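Local coordinates for protein N-methyltransferase (PDB 5BSZ) that probably transfers a methyl group from S-adenosylmethionine to the amino nitrogen of a nucleotide-linked deoxysugar on the way to the antibiotic kedarcidin, at residues 61-66 against 86-91; 133-138 against 223-228; 162-165 against 170-173. All blocks are in the same frame, centred on the assembly; numbering follows the deposited sequence.

Interaction 1: 61-66 against 86-91. With SAH (S-adenosyl-L-homocysteine), chain B; EDO (1,2-ethanediol), chain D.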
ATOM      1  N   HIS A  61      16.776 -26.084 -13.452  1.00 19.28           N
ATOM      2  CA  HIS A  61      18.103 -26.627 -13.607  1.00 17.78           C
ATOM      3  C   HIS A  61      18.017 -28.175 -13.650  1.00 19.91           C
ATOM      4  O   HIS A  61      18.723 -28.818 -14.423  1.00 17.51           O
ATOM      5  CB  HIS A  61      19.056 -26.236 -12.476  1.00 17.77           C
ATOM      6  CG  HIS A  61      19.464 -24.787 -12.480  1.00 20.16           C
ATOM      7  ND1 HIS A  61      18.903 -23.847 -11.642  1.00 19.81           N
ATOM      8  CD2 HIS A  61      20.411 -24.131 -13.198  1.00 25.68           C
ATOM      9  CE1 HIS A  61      19.463 -22.668 -11.876  1.00 19.78           C
ATOM     10  NE2 HIS A  61      20.409 -22.818 -12.783  1.00 21.51           N
ATOM     11  N   LEU A  62      17.212 -28.769 -12.781  1.00 17.84           N
ATOM     12  CA  LEU A  62      17.069 -30.235 -12.795  1.00 20.43           C
ATOM     13  C   LEU A  62      16.605 -30.775 -14.167  1.00 20.15           C
ATOM     14  O   LEU A  62      17.039 -31.850 -14.612  1.00 19.31           O
ATOM     15  CB  LEU A  62      16.106 -30.685 -11.665  1.00 19.43           C
ATOM     16  CG  LEU A  62      16.669 -30.777 -10.260  1.00 20.00           C
ATOM     17  CD1 LEU A  62      15.542 -31.006  -9.245  1.00 20.00           C
ATOM     18  CD2 LEU A  62      17.700 -31.883 -10.262  1.00 23.02           C
ATOM     19  N   ALA A  63      15.740 -30.017 -14.833  1.00 20.87           N
ATOM     20  CA  ALA A  63      15.231 -30.405 -16.148  1.00 23.23           C
ATOM     21  C   ALA A  63      16.365 -30.474 -17.153  1.00 26.31           C
ATOM     22  O   ALA A  63      16.377 -31.363 -18.010  1.00 22.46           O
ATOM     23  CB  ALA A  63      14.111 -29.471 -16.607  1.00 24.23           C
ATOM     24  N   HIS A  64      17.359 -29.592 -17.024  1.00 23.01           N
ATOM     25  CA  HIS A  64      18.601 -29.792 -17.769  1.00 21.61           C
ATOM     26  C   HIS A  64      19.492 -30.902 -17.278  1.00 23.57           C
ATOM     27  O   HIS A  64      20.067 -31.665 -18.057  1.00 30.76           O
ATOM     28  CB  HIS A  64      19.410 -28.491 -17.885  1.00 25.84           C
ATOM     29  CG  HIS A  64      18.653 -27.405 -18.592  1.00 28.27           C
ATOM     30  ND1 HIS A  64      18.822 -27.132 -19.924  1.00 33.64           N
ATOM     31  CD2 HIS A  64      17.679 -26.569 -18.164  1.00 34.56           C
ATOM     32  CE1 HIS A  64      18.022 -26.142 -20.281  1.00 36.62           C
ATOM     33  NE2 HIS A  64      17.312 -25.787 -19.229  1.00 35.79           N
ATOM     34  N   LEU A  65      19.663 -30.997 -15.984  1.00 23.62           N
ATOM     35  CA  LEU A  65      20.630 -31.925 -15.474  1.00 21.54           C
ATOM     36  C   LEU A  65      20.227 -33.407 -15.624  1.00 23.13           C
ATOM     37  O   LEU A  65      21.094 -34.270 -15.714  1.00 23.42           O
ATOM     38  CB  LEU A  65      20.867 -31.576 -14.033  1.00 20.72           C
ATOM     39  CG  LEU A  65      21.760 -30.311 -13.900  1.00 22.34           C
ATOM     40  CD1 LEU A  65      21.487 -29.745 -12.522  1.00 22.29           C
ATOM     41  CD2 LEU A  65      23.239 -30.589 -14.001  1.00 25.34           C
ATOM     42  N   VAL A  66      18.933 -33.690 -15.659  1.00 24.33           N
ATOM     43  CA  VAL A  66      18.483 -35.052 -15.570  1.00 24.22           C
ATOM     44  C   VAL A  66      18.913 -35.885 -16.771  1.00 24.97           C
ATOM     45  O   VAL A  66      19.016 -37.097 -16.623  1.00 22.05           O
ATOM     46  CB  VAL A  66      16.953 -35.273 -15.393  1.00 25.18           C
ATOM     47  CG1 VAL A  66      16.460 -34.786 -14.053  1.00 37.01           C
ATOM     48  CG2 VAL A  66      16.145 -34.790 -16.607  1.00 28.98           C
ATOM     49  N   GLU A  86       7.890 -30.567  -9.124  1.00 30.45           N
ATOM     50  CA  GLU A  86       7.581 -31.972  -9.289  1.00 37.34           C
ATOM     51  C   GLU A  86       6.702 -32.218 -10.502  1.00 35.04           C
ATOM     52  O   GLU A  86       6.876 -33.202 -11.185  1.00 32.94           O
ATOM     53  CB  GLU A  86       6.920 -32.571  -8.056  1.00 44.56           C
ATOM     54  CG  GLU A  86       7.153 -34.073  -7.990  1.00 58.81           C
ATOM     55  CD  GLU A  86       6.812 -34.637  -6.629  1.00 58.78           C
ATOM     56  OE1 GLU A  86       5.584 -34.663  -6.375  1.00 40.10           O
ATOM     57  OE2 GLU A  86       7.755 -34.990  -5.852  1.00 47.68           O
ATOM     58  N   ARG A  87       5.754 -31.322 -10.726  1.00 38.31           N
ATOM     59  CA  ARG A  87       4.970 -31.257 -11.940  1.00 40.93           C
ATOM     60  C   ARG A  87       5.839 -31.215 -13.179  1.00 37.77           C
ATOM     61  O   ARG A  87       5.500 -31.863 -14.163  1.00 37.39           O
ATOM     62  CB  ARG A  87       4.111 -29.989 -11.902  1.00 46.84           C
ATOM     63  CG  ARG A  87       2.734 -30.105 -12.527  1.00 56.76           C
ATOM     64  CD  ARG A  87       1.927 -28.825 -12.318  1.00 53.99           C
ATOM     65  NE  ARG A  87       1.705 -28.538 -10.901  1.00 62.19           N
ATOM     66  CZ  ARG A  87       1.988 -27.389 -10.283  1.00 61.28           C
ATOM     67  NH1 ARG A  87       2.497 -26.341 -10.926  1.00 58.79           N
ATOM     68  NH2 ARG A  87       1.738 -27.287  -8.988  1.00 60.88           N
ATOM     69  N   LYS A  88       6.938 -30.454 -13.168  1.00 35.81           N
ATOM     70  CA  LYS A  88       7.710 -30.243 -14.394  1.00 31.06           C
ATOM     71  C   LYS A  88       8.634 -31.405 -14.733  1.00 31.12           C
ATOM     72  O   LYS A  88       8.992 -31.580 -15.868  1.00 33.49           O
ATOM     73  CB  LYS A  88       8.502 -28.945 -14.318  1.00 40.86           C
ATOM     74  CG  LYS A  88       9.627 -28.804 -15.330  1.00 43.63           C
ATOM     75  CD  LYS A  88      10.545 -27.677 -14.873  1.00 47.30           C
ATOM     76  CE  LYS A  88       9.938 -26.354 -15.286  1.00 52.43           C
ATOM     77  NZ  LYS A  88      10.311 -25.273 -14.344  1.00 57.81           N
ATOM     78  N   LEU A  89       9.027 -32.191 -13.739  1.00 26.54           N
ATOM     79  CA  LEU A  89      10.019 -33.236 -13.887  1.00 27.44           C
ATOM     80  C   LEU A  89       9.267 -34.566 -14.041  1.00 29.43           C
ATOM     81  O   LEU A  89       8.072 -34.628 -13.789  1.00 32.32           O
ATOM     82  CB  LEU A  89      10.922 -33.253 -12.651  1.00 24.03           C
ATOM     83  CG  LEU A  89      11.711 -31.940 -12.483  1.00 27.43           C
ATOM     84  CD1 LEU A  89      12.386 -31.885 -11.106  1.00 26.24           C
ATOM     85  CD2 LEU A  89      12.729 -31.865 -13.613  1.00 29.47           C
ATOM     86  N   THR A  90       9.953 -35.611 -14.472  1.00 31.99           N
ATOM     87  CA  THR A  90       9.382 -36.969 -14.570  1.00 33.85           C
ATOM     88  C   THR A  90      10.067 -37.890 -13.589  1.00 30.73           C
ATOM     89  O   THR A  90      11.279 -38.058 -13.648  1.00 32.03           O
ATOM     90  CB  THR A  90       9.559 -37.534 -16.006  1.00 38.46           C
ATOM     91  OG1 THR A  90       8.782 -36.733 -16.900  1.00 39.71           O
ATOM     92  CG2 THR A  90       9.086 -39.007 -16.121  1.00 37.35           C
ATOM     93  N   ALA A  91       9.328 -38.448 -12.637  1.00 32.61           N
ATOM     94  CA  ALA A  91       9.913 -39.454 -11.736  1.00 43.04           C
ATOM     95  C   ALA A  91      11.134 -38.926 -10.998  1.00 40.44           C
ATOM     96  O   ALA A  91      12.032 -39.692 -10.657  1.00 31.24           O
ATOM     97  CB  ALA A  91      10.316 -40.715 -12.488  1.00 49.63           C
TER
HETATM   98  N   SAH B 301      18.378 -22.740  -7.054  1.00 24.51           N
HETATM   99  CA  SAH B 301      17.148 -22.106  -7.661  1.00 24.52           C
HETATM  100  CB  SAH B 301      16.288 -21.300  -6.664  1.00 21.33           C
HETATM  101  CG  SAH B 301      16.299 -19.791  -6.636  1.00 24.60           C
HETATM  102  SD  SAH B 301      15.254 -18.962  -5.487  1.00 19.83           S
HETATM  103  C   SAH B 301      17.645 -21.392  -8.882  1.00 25.41           C
HETATM  104  O   SAH B 301      18.828 -21.220  -9.147  1.00 20.61           O
HETATM  105  OXT SAH B 301      16.856 -21.097  -9.727  1.00 24.40           O
HETATM  106  C5' SAH B 301      15.755 -19.514  -3.878  1.00 20.97           C
HETATM  107  C4' SAH B 301      14.912 -20.737  -3.467  1.00 21.28           C
HETATM  108  O4' SAH B 301      15.348 -21.244  -2.191  1.00 22.79           O
HETATM  109  C3' SAH B 301      13.437 -20.407  -3.259  1.00 20.00           C
HETATM  110  O3' SAH B 301      12.687 -21.258  -4.120  1.00 17.62           O
HETATM  111  C2' SAH B 301      13.087 -20.731  -1.815  1.00 21.02           C
HETATM  112  O2' SAH B 301      11.776 -21.335  -1.677  1.00 20.30           O
HETATM  113  C1' SAH B 301      14.219 -21.650  -1.433  1.00 22.10           C
HETATM  114  N9  SAH B 301      14.567 -21.656   0.001  1.00 25.36           N
HETATM  115  C8  SAH B 301      14.649 -20.585   0.845  1.00 24.79           C
HETATM  116  N7  SAH B 301      14.973 -20.994   2.092  1.00 28.41           N
HETATM  117  C5  SAH B 301      15.059 -22.349   2.039  1.00 22.02           C
HETATM  118  C6  SAH B 301      15.348 -23.398   3.014  1.00 20.57           C
HETATM  119  N6  SAH B 301      15.600 -22.984   4.269  1.00 22.95           N
HETATM  120  N1  SAH B 301      15.376 -24.673   2.563  1.00 20.07           N
HETATM  121  C2  SAH B 301      15.086 -25.011   1.303  1.00 17.33           C
HETATM  122  N3  SAH B 301      14.814 -24.113   0.340  1.00 19.29           N
HETATM  123  C4  SAH B 301      14.795 -22.796   0.656  1.00 20.90           C
HETATM  124  C1  EDO D 303       5.329 -34.459 -13.501  1.00 49.38           C
HETATM  125  O1  EDO D 303       5.388 -34.556 -14.933  1.00 55.05           O
HETATM  126  C2  EDO D 303       5.622 -35.815 -12.877  1.00 52.14           C
HETATM  127  O2  EDO D 303       6.587 -35.655 -11.829  1.00 52.02           O
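Leu62 and Leu89 meet at their branches, and Leu89 carries the join between helix 60-65 and the chain just past helix 79-88, with Leu62 and Ala63 as its partners. The two leucine side chains cross at about a right angle, with Leu62 CD1 3.8 Å from Leu89 CD1. The same Leu89 methyl also lies 3.9 Å from Leu62 CB. Its second branch turns to the neighbouring helix residue: Leu89 CD2 sits 3.7 Å from Ala63 N and 4.1 Å from Ala63 CB. With CG swung beside the backbone N (chi1 -63°), Leu89 straddles Leu62 and Ala63, its two methyls divided between them. Leu89 is the first residue to leave helical geometry after helix 79-88. Beyond these, the aliphatic part of Lys88 comes alongside, its CD 4.4 Å from Ala63 CB.

Polar groups act around this contact and make no hydrogen bond across it. Lys88 reaches past Ala63 so that NZ donates to Thr58 O and forms a salt bridge with Glu60, both just before 61-66. His61, the residue before Leu62, presents its ring edge to the carboxylate end of S-adenosyl-L-homocysteine, with CE1 3.2 Å from ligand atom O, while its NE2 is hydrogen-bonded to Glu33.

Leu62 is buried against Leu51 and Asp53 of strand 50-54 and Ala72 of strand 71-76. The chemistry implies that dispersion between methyl groups joins helix 60-65 to the residue following helix 79-88, with the lysine adding a charged tether at the solvent side, while the cofactor product is met on another side of helix 60-65.

Interaction 2: 133-138 against 223-228; sequences AMARHL and AGCEPE
Ala135, the last residue of helix 124-135, comes up against Ala223, with their CA atoms 6.1 Å apart, where the chain turns from helix 213-222 into strand 225-230. Gly224, at positive phi (76°), is the C-prime residue of a Schellman motif that ends helix 213-222 and redirects the chain into the strand.

One methyl group makes all the close contacts. Ala135 CB lies 3.7 Å from Ala223 CB and 3.5 Å from Ala223 O, so it meets both the side chain and the carbonyl of the same residue. Cys225 adds its sulfur: with SG beside the backbone N (chi1 -64°), it is turned to the methyl, SG lying 4.1 Å from Ala135 CB. All three residues are buried, and no hydrogen bond links the segments.

The end of helix 124-135 is closed by its own chain and steadied by residues 102-104. A type I turn runs from Ala135 to Leu138, and His137 ND1 donates to Ala133 O at 2.7 Å, the acceptor lying in the ring plane. The other ring nitrogen, NE2, is hydrogen-bonded to the backbone of Leu104, while Phe102 stacks on the ring. Ala135 and Leu138 also touch Leu144 of strand 143-146.

Small side chains thus bring two helix ends together on one side of the central sheet, in the manner of the Rossmann-like fold of S-adenosylmethionine-dependent methyltransferases, whose order 3-2-1-4-5-7-6 places strand 225-230 at its edge.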
ATOM      1  N   ALA A 133      24.963 -30.638   5.890  1.00 21.35           N
ATOM      2  CA  ALA A 133      23.799 -31.431   5.542  1.00 19.42           C
ATOM      3  C   ALA A 133      23.916 -31.883   4.096  1.00 22.02           C
ATOM      4  O   ALA A 133      23.534 -33.000   3.824  1.00 23.87           O
ATOM      5  CB  ALA A 133      22.497 -30.660   5.714  1.00 20.44           C
ATOM      6  N   MET A 134      24.341 -30.996   3.179  1.00 20.09           N
ATOM      7  CA  MET A 134      24.695 -31.373   1.813  1.00 17.39           C
ATOM      8  C   MET A 134      25.747 -32.497   1.721  1.00 19.78           C
ATOM      9  O   MET A 134      25.535 -33.462   1.002  1.00 18.38           O
ATOM     10  CB  MET A 134      25.147 -30.183   0.944  1.00 16.42           C
ATOM     11  CG  MET A 134      23.975 -29.192   0.741  1.00 21.52           C
ATOM     12  SD  MET A 134      24.623 -27.664   0.031  1.00 24.76           S
ATOM     13  CE  MET A 134      23.144 -26.702   0.350  1.00 40.21           C
ATOM     14  N   ALA A 135      26.869 -32.331   2.428  1.00 20.26           N
ATOM     15  CA  ALA A 135      27.988 -33.286   2.432  1.00 19.39           C
ATOM     16  C   ALA A 135      27.605 -34.686   2.938  1.00 19.87           C
ATOM     17  O   ALA A 135      28.155 -35.675   2.438  1.00 24.46           O
ATOM     18  CB  ALA A 135      29.134 -32.728   3.280  1.00 18.63           C
ATOM     19  N   ARG A 136      26.681 -34.805   3.885  1.00 21.36           N
ATOM     20  CA  ARG A 136      26.271 -36.147   4.275  1.00 24.73           C
ATOM     21  C   ARG A 136      25.341 -36.834   3.300  1.00 26.81           C
ATOM     22  O   ARG A 136      24.924 -37.961   3.550  1.00 22.18           O
ATOM     23  CB  ARG A 136      25.673 -36.186   5.660  1.00 27.72           C
ATOM     24  CG  ARG A 136      24.411 -35.424   5.853  1.00 29.02           C
ATOM     25  CD  ARG A 136      24.260 -35.168   7.353  1.00 38.93           C
ATOM     26  NE  ARG A 136      22.984 -34.506   7.599  1.00 40.47           N
ATOM     27  CZ  ARG A 136      22.802 -33.361   8.268  1.00 40.79           C
ATOM     28  NH1 ARG A 136      23.818 -32.695   8.841  1.00 35.42           N
ATOM     29  NH2 ARG A 136      21.570 -32.880   8.355  1.00 31.62           N
ATOM     30  N   HIS A 137      24.979 -36.151   2.213  1.00 19.70           N
ATOM     31  CA  HIS A 137      24.293 -36.847   1.138  1.00 19.18           C
ATOM     32  C   HIS A 137      25.213 -37.237   0.021  1.00 18.56           C
ATOM     33  O   HIS A 137      24.748 -37.471  -1.104  1.00 17.51           O
ATOM     34  CB  HIS A 137      23.159 -36.000   0.588  1.00 19.86           C
ATOM     35  CG  HIS A 137      22.053 -35.856   1.574  1.00 17.53           C
ATOM     36  ND1 HIS A 137      22.099 -34.973   2.639  1.00 18.16           N
ATOM     37  CD2 HIS A 137      20.911 -36.563   1.706  1.00 14.69           C
ATOM     38  CE1 HIS A 137      20.999 -35.111   3.356  1.00 15.45           C
ATOM     39  NE2 HIS A 137      20.272 -36.078   2.815  1.00 17.59           N
ATOM     40  N   LEU A 138      26.513 -37.272   0.324  1.00 20.58           N
ATOM     41  CA  LEU A 138      27.512 -37.696  -0.646  1.00 20.32           C
ATOM     42  C   LEU A 138      28.267 -38.938  -0.180  1.00 21.23           C
ATOM     43  O   LEU A 138      28.557 -39.048   1.016  1.00 22.33           O
ATOM     44  CB  LEU A 138      28.590 -36.625  -0.832  1.00 22.16           C
ATOM     45  CG  LEU A 138      28.141 -35.307  -1.458  1.00 16.08           C
ATOM     46  CD1 LEU A 138      29.248 -34.276  -1.402  1.00 19.59           C
ATOM     47  CD2 LEU A 138      27.708 -35.539  -2.864  1.00 17.81           C
ATOM     48  N   ALA A 223      33.008 -29.738   6.672  1.00 25.47           N
ATOM     49  CA  ALA A 223      32.057 -30.780   6.256  1.00 27.35           C
ATOM     50  C   ALA A 223      32.763 -32.025   5.722  1.00 30.54           C
ATOM     51  O   ALA A 223      32.107 -32.893   5.131  1.00 27.25           O
ATOM     52  CB  ALA A 223      31.135 -30.232   5.176  1.00 25.84           C
ATOM     53  N   GLY A 224      34.086 -32.100   5.872  1.00 31.00           N
ATOM     54  CA  GLY A 224      34.850 -33.275   5.441  1.00 31.74           C
ATOM     55  C   GLY A 224      35.057 -33.365   3.941  1.00 34.13           C
ATOM     56  O   GLY A 224      35.193 -34.462   3.384  1.00 34.03           O
ATOM     57  N   CYS A 225      35.057 -32.210   3.273  1.00 24.07           N
ATOM     58  CA  CYS A 225      35.327 -32.123   1.844  1.00 27.65           C
ATOM     59  C   CYS A 225      36.615 -31.344   1.607  1.00 30.75           C
ATOM     60  O   CYS A 225      36.895 -30.385   2.322  1.00 32.74           O
ATOM     61  CB  CYS A 225      34.196 -31.392   1.107  1.00 23.63           C
ATOM     62  SG  CYS A 225      32.630 -32.299   1.198  1.00 23.22           S
ATOM     63  N   GLU A 226      37.336 -31.748   0.569  1.00 23.33           N
ATOM     64  CA  GLU A 226      38.500 -31.024   0.090  1.00 28.93           C
ATOM     65  C   GLU A 226      37.987 -29.861  -0.753  1.00 27.10           C
ATOM     66  O   GLU A 226      37.325 -30.121  -1.779  1.00 23.85           O
ATOM     67  CB  GLU A 226      39.375 -31.952  -0.771  1.00 29.12           C
ATOM     68  CG  GLU A 226      40.675 -31.293  -1.203  1.00 38.44           C
ATOM     69  CD  GLU A 226      41.592 -31.082  -0.004  1.00 43.04           C
ATOM     70  OE1 GLU A 226      41.808 -32.054   0.752  1.00 41.65           O
ATOM     71  OE2 GLU A 226      42.051 -29.946   0.206  1.00 45.01           O
ATOM     72  N   PRO A 227      38.313 -28.611  -0.339  1.00 25.77           N
ATOM     73  CA  PRO A 227      37.709 -27.397  -0.911  1.00 27.72           C
ATOM     74  C   PRO A 227      38.455 -26.874  -2.109  1.00 27.17           C
ATOM     75  O   PRO A 227      39.668 -26.853  -2.077  1.00 25.87           O
ATOM     76  CB  PRO A 227      37.866 -26.340   0.197  1.00 30.43           C
ATOM     77  CG  PRO A 227      38.439 -27.036   1.396  1.00 33.50           C
ATOM     78  CD  PRO A 227      39.073 -28.294   0.895  1.00 27.18           C
ATOM     79  N   GLU A 228      37.753 -26.478  -3.159  1.00 24.88           N
ATOM     80  CA  GLU A 228      38.326 -25.737  -4.261  1.00 27.64           C
ATOM     81  C   GLU A 228      37.480 -24.497  -4.518  1.00 29.26           C
ATOM     82  O   GLU A 228      36.259 -24.475  -4.317  1.00 25.56           O
ATOM     83  CB  GLU A 228      38.350 -26.554  -5.544  1.00 30.27           C
ATOM     84  CG  GLU A 228      39.037 -27.897  -5.417  1.00 32.89           C
ATOM     85  CD  GLU A 228      38.798 -28.754  -6.643  1.00 30.38           C
ATOM     86  OE1 GLU A 228      39.247 -28.359  -7.737  1.00 25.12           O
ATOM     87  OE2 GLU A 228      38.102 -29.786  -6.508  1.00 29.06           O
TER

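Interaction 3: 162-165 against 170-173; sequences HDVV and RTVV
Val172 O is gripped by several groups. Val165 N donates to it at 2.8 Å, and the hydroxyl of Tyr23 from helix 18-24, which also touches the Val165 side chain, hydrogen-bonds to the same oxygen. Val164 CA adds a CA-H...O contact, lying 3.4 Å from Val172 O. The return bond, Val172 N to Val165 O, measures 2.9 Å. Val165 and Val172 therefore form an antiparallel hydrogen-bonded pair. Val165 O also receives the CA-H of Thr171, with Thr171 CA 3.3 Å from Val165 O, and the CA-H of Val173 is directed at Asp163 O, with Val173 CA 3.4 Å from that oxygen. Each of these carbonyl oxygens thus draws on a CA-H of the facing strand.

Val164 and Val173 make the adjacent non-hydrogen-bonded pair, their CA atoms only 4.4 Å apart. Their side chains stand side by side and point the same way, with Val164 CG1 4.1 Å from Val173 CG1. In Val164 the touching methyl is anti to the backbone N (chi1 -177°), whereas in Val173 it lies beside that atom (chi1 -55°); the different rotamers let one branch of each meet. On this face His162 of the second subunit packs against both valines. Val165 and Val172 occupy the other face.

Charged groups flank the ladder: Asp163 OD1 forms a salt bridge with Arg26, and Arg170 NH1 forms one with Asp195. The paired strands run at 175° to each other, as the two arms of a beta hairpin. The paired backbone hydrogen bonds set the register, while the valine faces give the hairpin apolar surfaces, one meeting another subunit and the other lying partly against helix 18-24.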
ATOM      1  N   HIS A 162      14.759  -3.626 -14.139  1.00 25.11           N
ATOM      2  CA  HIS A 162      13.327  -3.644 -14.475  1.00 26.05           C
ATOM      3  C   HIS A 162      13.081  -4.654 -15.559  1.00 25.73           C
ATOM      4  O   HIS A 162      13.988  -5.011 -16.275  1.00 24.78           O
ATOM      5  CB  HIS A 162      12.868  -2.290 -14.982  1.00 27.76           C
ATOM      6  CG  HIS A 162      13.392  -1.944 -16.342  1.00 29.79           C
ATOM      7  ND1 HIS A 162      14.513  -1.164 -16.525  1.00 34.81           N
ATOM      8  CD2 HIS A 162      12.946  -2.267 -17.579  1.00 36.37           C
ATOM      9  CE1 HIS A 162      14.738  -1.021 -17.819  1.00 38.25           C
ATOM     10  NE2 HIS A 162      13.829  -1.717 -18.478  1.00 36.81           N
ATOM     11  N   ASP A 163      11.856  -5.111 -15.697  1.00 25.21           N
ATOM     12  CA  ASP A 163      11.504  -5.987 -16.782  1.00 27.94           C
ATOM     13  C   ASP A 163      10.049  -5.667 -17.117  1.00 32.83           C
ATOM     14  O   ASP A 163       9.310  -5.146 -16.280  1.00 30.28           O
ATOM     15  CB  ASP A 163      11.588  -7.441 -16.317  1.00 30.51           C
ATOM     16  CG  ASP A 163      11.592  -8.444 -17.480  1.00 36.08           C
ATOM     17  OD1 ASP A 163      11.449  -9.656 -17.226  1.00 43.19           O
ATOM     18  OD2 ASP A 163      11.766  -8.042 -18.653  1.00 39.82           O
ATOM     19  N   VAL A 164       9.616  -6.037 -18.311  1.00 28.95           N
ATOM     20  CA  VAL A 164       8.242  -5.865 -18.725  1.00 28.39           C
ATOM     21  C   VAL A 164       7.839  -7.077 -19.523  1.00 31.30           C
ATOM     22  O   VAL A 164       8.597  -7.511 -20.378  1.00 37.27           O
ATOM     23  CB  VAL A 164       8.047  -4.672 -19.688  1.00 30.55           C
ATOM     24  CG1 VAL A 164       6.567  -4.528 -20.016  1.00 34.38           C
ATOM     25  CG2 VAL A 164       8.583  -3.376 -19.108  1.00 33.35           C
ATOM     26  N   VAL A 165       6.641  -7.597 -19.294  1.00 32.48           N
ATOM     27  CA  VAL A 165       6.114  -8.693 -20.113  1.00 33.51           C
ATOM     28  C   VAL A 165       4.699  -8.270 -20.515  1.00 37.09           C
ATOM     29  O   VAL A 165       3.829  -8.134 -19.657  1.00 34.25           O
ATOM     30  CB  VAL A 165       6.102 -10.004 -19.305  1.00 36.01           C
ATOM     31  CG1 VAL A 165       5.357 -11.110 -20.031  1.00 41.02           C
ATOM     32  CG2 VAL A 165       7.531 -10.445 -19.013  1.00 40.28           C
ATOM     33  N   ARG A 170      -2.963  -8.710 -20.766  1.00 38.08           N
ATOM     34  CA  ARG A 170      -2.216  -8.694 -19.502  1.00 38.78           C
ATOM     35  C   ARG A 170      -0.788  -8.171 -19.707  1.00 36.18           C
ATOM     36  O   ARG A 170      -0.104  -8.533 -20.664  1.00 32.57           O
ATOM     37  CB  ARG A 170      -2.174 -10.084 -18.894  1.00 45.55           C
ATOM     38  CG  ARG A 170      -1.536 -10.157 -17.514  1.00 55.76           C
ATOM     39  CD  ARG A 170      -2.141 -11.307 -16.718  1.00 60.80           C
ATOM     40  NE  ARG A 170      -1.362 -11.665 -15.533  1.00 70.28           N
ATOM     41  CZ  ARG A 170      -1.627 -11.281 -14.281  1.00 80.52           C
ATOM     42  NH1 ARG A 170      -2.661 -10.492 -13.999  1.00 87.64           N
ATOM     43  NH2 ARG A 170      -0.850 -11.687 -13.281  1.00 69.89           N
ATOM     44  N   THR A 171      -0.378  -7.246 -18.850  1.00 28.62           N
ATOM     45  CA  THR A 171       0.957  -6.657 -18.832  1.00 27.85           C
ATOM     46  C   THR A 171       1.498  -6.741 -17.389  1.00 28.61           C
ATOM     47  O   THR A 171       0.787  -6.414 -16.459  1.00 25.27           O
ATOM     48  CB  THR A 171       0.909  -5.183 -19.247  1.00 25.01           C
ATOM     49  OG1 THR A 171       0.624  -5.068 -20.630  1.00 30.48           O
ATOM     50  CG2 THR A 171       2.219  -4.496 -19.063  1.00 27.35           C
ATOM     51  N   VAL A 172       2.743  -7.182 -17.200  1.00 26.91           N
ATOM     52  CA  VAL A 172       3.384  -7.193 -15.888  1.00 27.24           C
ATOM     53  C   VAL A 172       4.695  -6.455 -15.964  1.00 25.27           C
ATOM     54  O   VAL A 172       5.505  -6.718 -16.845  1.00 30.48           O
ATOM     55  CB  VAL A 172       3.644  -8.655 -15.451  1.00 27.27           C
ATOM     56  CG1 VAL A 172       4.320  -8.731 -14.093  1.00 28.00           C
ATOM     57  CG2 VAL A 172       2.324  -9.398 -15.445  1.00 29.60           C
ATOM     58  N   VAL A 173       4.902  -5.493 -15.076  1.00 19.44           N
ATOM     59  CA  VAL A 173       6.152  -4.808 -14.986  1.00 21.14           C
ATOM     60  C   VAL A 173       6.793  -5.096 -13.649  1.00 21.02           C
ATOM     61  O   VAL A 173       6.090  -5.266 -12.646  1.00 22.49           O
ATOM     62  CB  VAL A 173       5.955  -3.298 -15.174  1.00 28.78           C
ATOM     63  CG1 VAL A 173       5.236  -3.047 -16.484  1.00 28.16           C
ATOM     64  CG2 VAL A 173       5.104  -2.735 -14.058  1.00 28.54           C
TER

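Interactions 1 and 2 both belong to the Rossmann-like domain, while interaction 3 lies in the separate four-stranded antiparallel sheet. No two of them touch: interactions 2 and 3 lie on opposite sides of the chain's centre, with centres about 41 Å apart, and interaction 3 is nested in the loop of chain that interaction 2 closes. Interaction 2 is fully buried and joins elements distant in sequence through small side chains; interaction 1 is partly buried, with a lysine at its solvent side and the cofactor product nearby. Neither has a hydrogen bond across it. Interaction 3 rests on backbone bonds between neighbouring strands, and it alone meets another subunit.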